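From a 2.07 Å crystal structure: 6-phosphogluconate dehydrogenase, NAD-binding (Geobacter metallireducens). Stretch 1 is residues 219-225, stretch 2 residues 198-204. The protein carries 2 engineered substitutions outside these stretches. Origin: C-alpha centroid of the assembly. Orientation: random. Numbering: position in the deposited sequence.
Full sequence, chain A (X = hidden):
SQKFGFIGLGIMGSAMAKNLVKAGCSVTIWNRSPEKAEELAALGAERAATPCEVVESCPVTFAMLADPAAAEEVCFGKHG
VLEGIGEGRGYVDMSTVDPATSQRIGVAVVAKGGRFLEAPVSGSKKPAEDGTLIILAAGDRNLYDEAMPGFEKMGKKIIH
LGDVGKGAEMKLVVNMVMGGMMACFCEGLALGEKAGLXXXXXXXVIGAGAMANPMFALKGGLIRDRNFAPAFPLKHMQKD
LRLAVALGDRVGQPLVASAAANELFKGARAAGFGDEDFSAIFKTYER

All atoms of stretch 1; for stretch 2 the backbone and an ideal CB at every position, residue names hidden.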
# COMPACT_ATOMS: atom_id res chain seq x y z
N LYS A 219 12.48 -5.89 -21.02
CA LYS A 219 11.19 -6.41 -20.56
C LYS A 219 10.00 -5.76 -21.26
O LYS A 219 8.97 -6.42 -21.50
CB LYS A 219 11.06 -6.25 -19.03
CG LYS A 219 12.18 -6.94 -18.24
CD LYS A 219 12.17 -8.48 -18.43
CE LYS A 219 13.19 -9.11 -17.47
NZ LYS A 219 13.39 -10.60 -17.63
N GLY A 220 10.13 -4.48 -21.59
CA GLY A 220 9.08 -3.74 -22.26
C GLY A 220 8.77 -4.44 -23.57
O GLY A 220 7.61 -4.63 -23.92
N GLY A 221 9.80 -4.86 -24.28
CA GLY A 221 9.60 -5.49 -25.58
C GLY A 221 8.92 -6.84 -25.41
O GLY A 221 7.97 -7.15 -26.13
N LEU A 222 9.40 -7.63 -24.46
CA LEU A 222 8.86 -8.97 -24.24
C LEU A 222 7.42 -8.86 -23.78
O LEU A 222 6.57 -9.65 -24.16
CB LEU A 222 9.69 -9.73 -23.23
CG LEU A 222 11.12 -9.99 -23.69
CD1 LEU A 222 11.95 -10.55 -22.53
CD2 LEU A 222 11.11 -10.95 -24.89
N ILE A 223 6.96 -7.87 -22.90
CA ILE A 223 5.59 -7.59 -22.51
C ILE A 223 4.73 -7.28 -23.73
O ILE A 223 3.66 -7.87 -23.93
CB ILE A 223 5.54 -6.42 -21.51
CG1 ILE A 223 6.21 -6.82 -20.20
CG2 ILE A 223 4.11 -5.99 -21.28
CD1 ILE A 223 6.44 -5.66 -19.26
N ARG A 224 5.29 -6.38 -24.52
CA ARG A 224 4.56 -6.08 -25.74
C ARG A 224 4.27 -7.34 -26.55
O ARG A 224 3.19 -7.48 -27.12
CB ARG A 224 5.37 -5.10 -26.60
CG ARG A 224 4.63 -4.64 -27.85
CD ARG A 224 5.61 -4.14 -28.88
NE ARG A 224 6.68 -5.12 -29.08
CZ ARG A 224 7.98 -4.85 -28.97
NH1 ARG A 224 8.38 -3.62 -28.68
NH2 ARG A 224 8.87 -5.82 -29.16
N ASP A 225 5.24 -8.26 -26.59
CA ASP A 225 5.10 -9.53 -27.32
C ASP A 225 4.40 -10.62 -26.51
O ASP A 225 4.16 -11.73 -27.00
CB ASP A 225 6.48 -10.03 -27.77
CG ASP A 225 7.14 -9.10 -28.77
OD1 ASP A 225 6.41 -8.30 -29.40
OD2 ASP A 225 8.39 -9.17 -28.91
N UNK A 198 -0.72 3.59 -27.53
CA UNK A 198 0.02 2.43 -28.04
C UNK A 198 1.26 2.13 -27.17
O UNK A 198 1.99 3.05 -26.80
CB UNK A 198 0.44 2.67 -29.49
N UNK A 199 1.50 0.86 -26.86
CA UNK A 199 2.61 0.53 -25.96
C UNK A 199 3.99 0.89 -26.54
O UNK A 199 4.89 1.29 -25.81
CB UNK A 199 2.57 -0.96 -25.63
N UNK A 200 4.15 0.77 -27.85
CA UNK A 200 5.39 1.19 -28.50
C UNK A 200 5.68 2.69 -28.31
O UNK A 200 6.84 3.09 -28.17
CB UNK A 200 5.32 0.86 -29.99
N UNK A 201 4.64 3.51 -28.29
CA UNK A 201 4.82 4.94 -28.08
C UNK A 201 5.29 5.20 -26.64
O UNK A 201 6.21 5.99 -26.40
CB UNK A 201 3.52 5.69 -28.37
N UNK A 202 4.66 4.51 -25.69
CA UNK A 202 5.07 4.63 -24.29
C UNK A 202 6.52 4.20 -24.09
O UNK A 202 7.28 4.90 -23.41
CB UNK A 202 4.15 3.79 -23.40
N UNK A 203 6.88 3.06 -24.67
CA UNK A 203 8.24 2.52 -24.60
C UNK A 203 9.26 3.50 -25.17
O UNK A 203 10.33 3.73 -24.58
CB UNK A 203 8.32 1.19 -25.35
N UNK A 204 8.91 4.08 -26.31
CA UNK A 204 9.77 5.02 -27.01
C UNK A 204 9.99 6.33 -26.23
O UNK A 204 11.09 6.88 -26.23
CB UNK A 204 9.17 5.33 -28.38

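The two segments run antiparallel, their helix axes 10.6 Å apart at closest approach. Stretch 1 turns a varied surface toward its partner: two glycines, Gly220 and Gly221, at one end, and at the other the long side chain of Arg224, whose guanidinium is held by Asp225 through a salt bridge from NE to OD1 (3.2 Å).

Position 198 precedes the helix, and its ideal CB has no atom of stretch 1 within 5.5 Å. Stretch 1 sets no demand here; a capping Ser, Thr, Asp or Asn would be a reasonable guess at such an N-cap, but small residues also fit. It is Ala198, whose methyl group can offer no side-chain cap; its carbonyl O accepts the backbone hydrogen bond from N of residue 202.

Position 199 begins the helix and points its CB toward Arg224, 4.8 Å from Arg224 CG. The CA atoms of the two residues are only 6.9 Å apart, so a compact side chain such as Ala, Ser, Thr or Val suits the space. The residue is Thr199, with chi1 in the p well; its OG1 lies 3.5 Å from Arg224 CG, a packing contact against the aliphatic part of the arginine.

At position 200 CA-to-CB points sideways, yet the positive guanidinium lies within reach of a side chain that bends back. Asp or Glu would answer the charge, and Asn or Gln could at least accept a hydrogen bond. Asp200 does so: Arg224 NH1 donates to Asp200 OD1 at 3.2 Å with an angle of 149°, a hydrogen bond within a salt bridge. OD1 sits at the guanidinium edge, where the N-H groups point.

Positions 201 and 202 have no atom of stretch 1 near their ideal CB atoms, so helix-compatible residues of many kinds would serve. They are Ala201 and Ile202.

Position 203 points toward the glycine end, where its CA comes within 6.7 Å of that of Gly220. The missing side chain there leaves a shallow hollow that a medium-sized aliphatic residue, Leu, Ile or Met, could fill. Leu203 reaches in: its CD2 is 3.7 Å from Gly220 O and 4.0 Å from Arg224 NH1. A CB on Gly220 would come 2.9 Å from Leu203 CD1, a clash, so the close fit depends on glycine.

Position 204 is again out of reach, and polar residues are acceptable. Asp204 uses OD1 for a hydrogen bond elsewhere in the structure.

Stretch 2 198-204: ATDAILD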
# COMPACT_ATOMS: atom_id res chain seq x y z
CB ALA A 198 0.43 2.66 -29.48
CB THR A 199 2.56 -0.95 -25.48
OG1 THR A 199 2.95 -1.81 -26.54
CG2 THR A 199 1.17 -1.32 -25.03
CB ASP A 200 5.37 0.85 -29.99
CG ASP A 200 5.87 -0.56 -30.27
OD1 ASP A 200 6.50 -1.17 -29.38
OD2 ASP A 200 5.63 -1.05 -31.40
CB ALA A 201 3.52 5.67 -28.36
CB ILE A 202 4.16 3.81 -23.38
CG1 ILE A 202 2.72 4.32 -23.51
CG2 ILE A 202 4.67 3.86 -21.93
CD1 ILE A 202 1.69 3.41 -22.95
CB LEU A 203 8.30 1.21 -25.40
CG LEU A 203 8.40 -0.12 -24.64
CD1 LEU A 203 7.78 -0.05 -23.27
CD2 LEU A 203 7.80 -1.28 -25.46
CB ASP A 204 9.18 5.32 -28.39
CG ASP A 204 10.03 6.27 -29.19
OD1 ASP A 204 9.56 7.40 -29.48
OD2 ASP A 204 11.18 5.90 -29.54
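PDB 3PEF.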